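Local coordinates for glucose-6-phosphate isomerase (Chlamydia trachomatis D/UW-3/CX, PDB 6OTU) that catalyses the reversible isomerization of glucose-6-phosphate to fructose-6-phosphate, at the interface of chains A and B. Coordinates in Å, arbitrary orientation; residue numbers count along the deposited sequence, not the author numbering. Chains: chain A/B, Glucose-6-phosphate isomerase.

Contacts 1 and 2 are separate patches of one two-fold symmetric A/B interface, their C-alpha centres about 33 Å apart, and they share no residue. Contact 1 sets the start of helix 495-511 of chain B against helix 389-394 and the short helical turn 446-448 of chain A; contact 2 sets helix 189-196 of chain B against the chain A loop around residues 409 to 413. The centre of contact 1 lies about 11 Å from the catalytic A:His386, that of contact 2 about 19 Å. Each patch recurs with the chains exchanged, so the subunits meet at both ends of this 33 Å span in each copy, within a larger interface.

Contact 1: the interface of chains A and B. Residues chain A 390, 394, 447-448, 450; chain B 493, 495-496.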
ATOM      1  N   GLN A 390       5.205  -2.162  14.430  1.00 29.84           N
ATOM      2  CA  GLN A 390       4.934  -3.057  15.554  1.00 33.71           C
ATOM      3  C   GLN A 390       5.211  -4.517  15.192  1.00 38.36           C
ATOM      4  O   GLN A 390       5.856  -5.242  15.958  1.00 36.43           O
ATOM      5  CB  GLN A 390       3.483  -2.911  16.015  1.00 34.19           C
ATOM      6  CG  GLN A 390       3.057  -3.998  17.003  1.00 30.36           C
ATOM      7  CD  GLN A 390       3.910  -4.000  18.268  1.00 36.80           C
ATOM      8  OE1 GLN A 390       4.180  -2.946  18.840  1.00 36.91           O
ATOM      9  NE2 GLN A 390       4.339  -5.177  18.702  1.00 30.75           N
ATOM     10  N   GLN A 394       8.129  -7.090  16.622  1.00 30.08           N
ATOM     11  CA  GLN A 394       7.640  -8.023  17.636  1.00 35.80           C
ATOM     12  C   GLN A 394       6.648  -9.057  17.124  1.00 34.60           C
ATOM     13  O   GLN A 394       6.183  -9.877  17.921  1.00 34.44           O
ATOM     14  CB  GLN A 394       6.991  -7.266  18.813  1.00 30.67           C
ATOM     15  CG  GLN A 394       7.976  -6.598  19.765  1.00 35.65           C
ATOM     16  CD  GLN A 394       7.307  -6.176  21.059  1.00 39.61           C
ATOM     17  OE1 GLN A 394       6.168  -5.712  21.049  1.00 44.01           O
ATOM     18  NE2 GLN A 394       8.004  -6.348  22.183  1.00 34.76           N
ATOM     19  N   ASN A 447       7.091  -8.667  27.108  1.00 36.83           N
ATOM     20  CA  ASN A 447       6.338  -7.721  26.289  1.00 39.21           C
ATOM     21  C   ASN A 447       7.226  -6.627  25.698  1.00 38.34           C
ATOM     22  O   ASN A 447       6.825  -5.967  24.730  1.00 36.37           O
ATOM     23  CB  ASN A 447       5.214  -7.088  27.116  1.00 35.72           C
ATOM     24  CG  ASN A 447       3.993  -6.729  26.272  1.00 36.78           C
ATOM     25  OD1 ASN A 447       3.639  -7.456  25.353  1.00 38.85           O
ATOM     26  ND2 ASN A 447       3.348  -5.606  26.584  1.00 33.83           N
ATOM     27  N   LYS A 448       8.416  -6.419  26.253  1.00 37.97           N
ATOM     28  CA  LYS A 448       9.275  -5.310  25.867  1.00 41.31           C
ATOM     29  C   LYS A 448      10.573  -5.788  25.244  1.00 40.90           C
ATOM     30  O   LYS A 448      11.528  -5.007  25.159  1.00 46.16           O
ATOM     31  CB  LYS A 448       9.601  -4.413  27.069  1.00 41.29           C
ATOM     32  CG  LYS A 448       8.442  -3.654  27.679  1.00 47.42           C
ATOM     33  CD  LYS A 448       8.806  -3.271  29.122  1.00 54.02           C
ATOM     34  CE  LYS A 448       8.340  -1.872  29.515  1.00 63.01           C
ATOM     35  NZ  LYS A 448       6.870  -1.780  29.717  1.00 63.48           N
ATOM     36  N   PHE A 450      12.882  -7.412  22.047  1.00 32.51           N
ATOM     37  CA  PHE A 450      12.969  -7.292  20.601  1.00 37.74           C
ATOM     38  C   PHE A 450      14.071  -8.246  20.161  1.00 40.08           C
ATOM     39  O   PHE A 450      15.229  -8.074  20.548  1.00 32.63           O
ATOM     40  CB  PHE A 450      13.257  -5.840  20.208  1.00 40.60           C
ATOM     41  CG  PHE A 450      12.239  -4.861  20.748  1.00 39.19           C
ATOM     42  CD1 PHE A 450      11.096  -4.560  20.029  1.00 39.84           C
ATOM     43  CD2 PHE A 450      12.413  -4.265  21.984  1.00 40.91           C
ATOM     44  CE1 PHE A 450      10.147  -3.670  20.534  1.00 41.26           C
ATOM     45  CE2 PHE A 450      11.473  -3.371  22.490  1.00 43.18           C
ATOM     46  CZ  PHE A 450      10.344  -3.078  21.766  1.00 40.54           C
TER
ATOM     47  N   ASP B 493      -2.101  -3.169  23.040  1.00 39.67           N
ATOM     48  CA  ASP B 493      -0.930  -2.334  23.285  1.00 32.70           C
ATOM     49  C   ASP B 493       0.002  -2.391  22.072  1.00 33.24           C
ATOM     50  O   ASP B 493      -0.326  -2.965  21.022  1.00 38.59           O
ATOM     51  CB  ASP B 493      -0.229  -2.732  24.599  1.00 33.51           C
ATOM     52  CG  ASP B 493       0.281  -4.164  24.593  1.00 44.58           C
ATOM     53  OD1 ASP B 493       0.023  -4.899  23.600  1.00 42.00           O
ATOM     54  OD2 ASP B 493       0.931  -4.546  25.599  1.00 34.30           O
ATOM     55  N   GLU B 495       4.110  -2.177  22.186  1.00 40.75           N
ATOM     56  CA  GLU B 495       5.439  -1.898  22.712  1.00 34.78           C
ATOM     57  C   GLU B 495       6.459  -1.643  21.605  1.00 34.74           C
ATOM     58  O   GLU B 495       7.471  -0.976  21.857  1.00 37.86           O
ATOM     59  CB  GLU B 495       5.880  -3.044  23.612  1.00 35.36           C
ATOM     60  CG  GLU B 495       5.136  -3.064  24.938  1.00 38.98           C
ATOM     61  CD  GLU B 495       5.344  -1.791  25.759  1.00 46.68           C
ATOM     62  OE1 GLU B 495       6.485  -1.258  25.785  1.00 37.15           O
ATOM     63  OE2 GLU B 495       4.355  -1.316  26.363  1.00 48.39           O
ATOM     64  N   GLY B 496       6.218  -2.151  20.389  1.00 33.95           N
ATOM     65  CA  GLY B 496       7.079  -1.807  19.262  1.00 35.45           C
ATOM     66  C   GLY B 496       6.987  -0.341  18.876  1.00 33.86           C
ATOM     67  O   GLY B 496       7.996   0.280  18.523  1.00 37.00           O
TER
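At the first turn of helix 495-511 of chain B, the backbone N of B:Gly496 (phi/psi -66/-37°) points at A:Gln390 of helix 389-394, in the A/B interface of this member of the phosphoglucose isomerase family. The bond from B:Gly496 N to the amide oxygen OE1 of A:Gln390 is 2.7 Å long but bent, with the donor slightly tilted from the carbonyl plane. A bend at chi2 of A:Gln390 turns its amide toward this N. The same amide is held on its other arm: its NE2 donates in plane to a lone pair of A:Gln394 OE1 at 3.0 Å. A:Gln394 NE2 in turn donates to the backbone O of A:Asn447 at 2.8 Å, approaching from above that carbonyl plane. This relay fixes the rotation of both glutamine amides. A:Asn447 ND2 reaches from the opposite direction to B:Asp493 OD2 at 2.8 Å, on the syn side of the carboxylate but tilted out of its plane; the two planes differ by 22°. Between these bonds lies B:Glu495, side by side with A:Gln394 and roughly perpendicular to A:Asn447, its CB 3.3 Å from A:Asn447 O. Its carboxylate OE1 approaches CG of A:Lys448, the two side chains crossing at a slant, and forms a long salt bridge to NZ at 4.0 Å. A:Phe450 presents its ring edge, in plane, to the chain B backbone, with CZ 3.6 Å from B:Glu495 O, while A:Gln394 NE2 sits over one face toward the rim.

Contact 2: the interface of chains A and B. Residues chain A 409, 411-413; chain B 190, 193-194, 197.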
ATOM      1  N   ASN A 409      15.563  18.008   2.387  1.00 43.10           N
ATOM      2  CA  ASN A 409      14.204  18.052   1.878  1.00 36.85           C
ATOM      3  C   ASN A 409      14.168  18.710   0.495  1.00 38.23           C
ATOM      4  O   ASN A 409      15.140  19.330   0.028  1.00 34.11           O
ATOM      5  CB  ASN A 409      13.281  18.765   2.870  1.00 38.67           C
ATOM      6  CG  ASN A 409      13.672  20.210   3.120  1.00 39.05           C
ATOM      7  OD1 ASN A 409      13.645  21.044   2.209  1.00 44.51           O
ATOM      8  ND2 ASN A 409      14.003  20.525   4.377  1.00 37.11           N
ATOM      9  N   ARG A 411      11.577  20.942  -0.529  1.00 34.89           N
ATOM     10  CA  ARG A 411      10.835  22.182  -0.668  1.00 33.96           C
ATOM     11  C   ARG A 411      11.435  23.352   0.095  1.00 40.55           C
ATOM     12  O   ARG A 411      10.909  24.461  -0.017  1.00 40.05           O
ATOM     13  CB  ARG A 411       9.394  21.968  -0.229  1.00 33.84           C
ATOM     14  CG  ARG A 411       8.655  21.041  -1.172  1.00 38.90           C
ATOM     15  CD  ARG A 411       7.261  20.834  -0.701  1.00 33.21           C
ATOM     16  NE  ARG A 411       6.630  19.725  -1.391  1.00 33.64           N
ATOM     17  CZ  ARG A 411       5.730  19.871  -2.356  1.00 36.72           C
ATOM     18  NH1 ARG A 411       5.367  21.087  -2.747  1.00 35.38           N
ATOM     19  NH2 ARG A 411       5.188  18.800  -2.927  1.00 36.21           N
ATOM     20  N   GLY A 412      12.498  23.135   0.869  1.00 34.82           N
ATOM     21  CA  GLY A 412      13.187  24.223   1.535  1.00 35.56           C
ATOM     22  C   GLY A 412      12.563  24.739   2.814  1.00 36.02           C
ATOM     23  O   GLY A 412      13.048  25.741   3.342  1.00 38.97           O
ATOM     24  N   LEU A 413      11.500  24.111   3.331  1.00 39.10           N
ATOM     25  CA  LEU A 413      10.885  24.548   4.582  1.00 43.31           C
ATOM     26  C   LEU A 413      11.311  23.614   5.711  1.00 45.14           C
ATOM     27  O   LEU A 413      11.104  22.397   5.634  1.00 42.49           O
ATOM     28  CB  LEU A 413       9.360  24.598   4.502  1.00 38.27           C
ATOM     29  CG  LEU A 413       8.789  24.871   5.908  1.00 38.21           C
ATOM     30  CD1 LEU A 413       9.012  26.320   6.310  1.00 39.25           C
ATOM     31  CD2 LEU A 413       7.321  24.511   6.062  1.00 41.14           C
TER
ATOM     32  N   ASP B 190       8.644  18.278   4.289  1.00 32.57           N
ATOM     33  CA  ASP B 190       8.047  18.431   2.970  1.00 33.87           C
ATOM     34  C   ASP B 190       6.550  18.172   3.028  1.00 33.96           C
ATOM     35  O   ASP B 190       5.788  18.759   2.251  1.00 35.85           O
ATOM     36  CB  ASP B 190       8.743  17.507   1.967  1.00 32.34           C
ATOM     37  CG  ASP B 190      10.069  18.071   1.487  1.00 37.58           C
ATOM     38  OD1 ASP B 190      10.273  19.298   1.606  1.00 37.98           O
ATOM     39  OD2 ASP B 190      10.914  17.292   0.998  1.00 35.95           O
ATOM     40  N   ALA B 193       5.174  21.445   4.131  1.00 33.81           N
ATOM     41  CA  ALA B 193       5.357  22.436   3.081  1.00 36.89           C
ATOM     42  C   ALA B 193       4.344  22.255   1.950  1.00 39.49           C
ATOM     43  O   ALA B 193       3.777  23.240   1.455  1.00 38.33           O
ATOM     44  CB  ALA B 193       6.790  22.368   2.557  1.00 36.09           C
ATOM     45  N   GLU B 194       4.095  21.006   1.525  1.00 35.54           N
ATOM     46  CA  GLU B 194       3.126  20.801   0.447  1.00 37.24           C
ATOM     47  C   GLU B 194       1.749  21.317   0.843  1.00 41.75           C
ATOM     48  O   GLU B 194       1.021  21.855   0.000  1.00 48.55           O
ATOM     49  CB  GLU B 194       3.053  19.319   0.030  1.00 32.10           C
ATOM     50  CG  GLU B 194       2.401  18.377   1.068  1.00 38.89           C
ATOM     51  CD  GLU B 194       2.336  16.902   0.648  1.00 46.01           C
ATOM     52  OE1 GLU B 194       2.602  16.584  -0.543  1.00 50.24           O
ATOM     53  OE2 GLU B 194       2.030  16.056   1.528  1.00 40.59           O
ATOM     54  N   ARG B 197       1.697  25.234   1.020  1.00 48.23           N
ATOM     55  CA  ARG B 197       1.695  25.797  -0.321  1.00 49.59           C
ATOM     56  C   ARG B 197       0.280  26.007  -0.842  1.00 45.97           C
ATOM     57  O   ARG B 197       0.052  26.882  -1.681  1.00 51.20           O
ATOM     58  CB  ARG B 197       2.480  24.886  -1.266  1.00 55.60           C
ATOM     59  CG  ARG B 197       2.634  25.416  -2.676  1.00 59.50           C
ATOM     60  CD  ARG B 197       2.995  24.293  -3.630  1.00 69.27           C
ATOM     61  NE  ARG B 197       3.760  24.769  -4.779  1.00 80.20           N
ATOM     62  CZ  ARG B 197       3.264  24.891  -6.008  1.00 84.35           C
ATOM     63  NH1 ARG B 197       1.996  24.568  -6.244  1.00 80.76           N
ATOM     64  NH2 ARG B 197       4.036  25.334  -7.001  1.00 85.17           N
TER
HETATM   65  O   HOH W   1      10.250  21.507   3.020  1.00 29.56           O
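One face of the A:Arg411 guanidinium is covered by B:Glu194, whose CB sits 3.6 Å from CZ, over the centre of the group. The carboxylate of B:Glu194 is turned 57° from the guanidinium plane, and its OE1 remains 4.2 Å from NH2, so the pair packs through the methylene, and any charge attraction would act at longer range. The extended arginine chain, chi2 179°, crosses helix 189-196 of chain B at a slant, and its CD meets the methyl of B:Ala193 at 3.6 Å. The carboxylate of B:Asp190 is steeply inclined to the guanidinium plane and bonds instead to the loop backbone: A:Arg411 N donates to OD1 at 3.0 Å, on the syn side but 34° out of the carboxylate plane. Water 1 also meets B:Asp190 OD1, at 2.6 Å, and links it to both N and O of A:Leu413. A:Asn409 sets its CB against the same carboxylate, the amide plane nearly perpendicular to it, while its OD1 accepts a 2.7 Å bond from A:Gly412 N, which probably steadies the loop that carries A:Arg411. Beyond the water, A:Leu413 CB touches the methyl of B:Ala193 at 3.9 Å. In this phosphoglucose isomerase the patch docks the 409 to 413 loop of one subunit on a helix of the other, and so contributes to holding the dimer together.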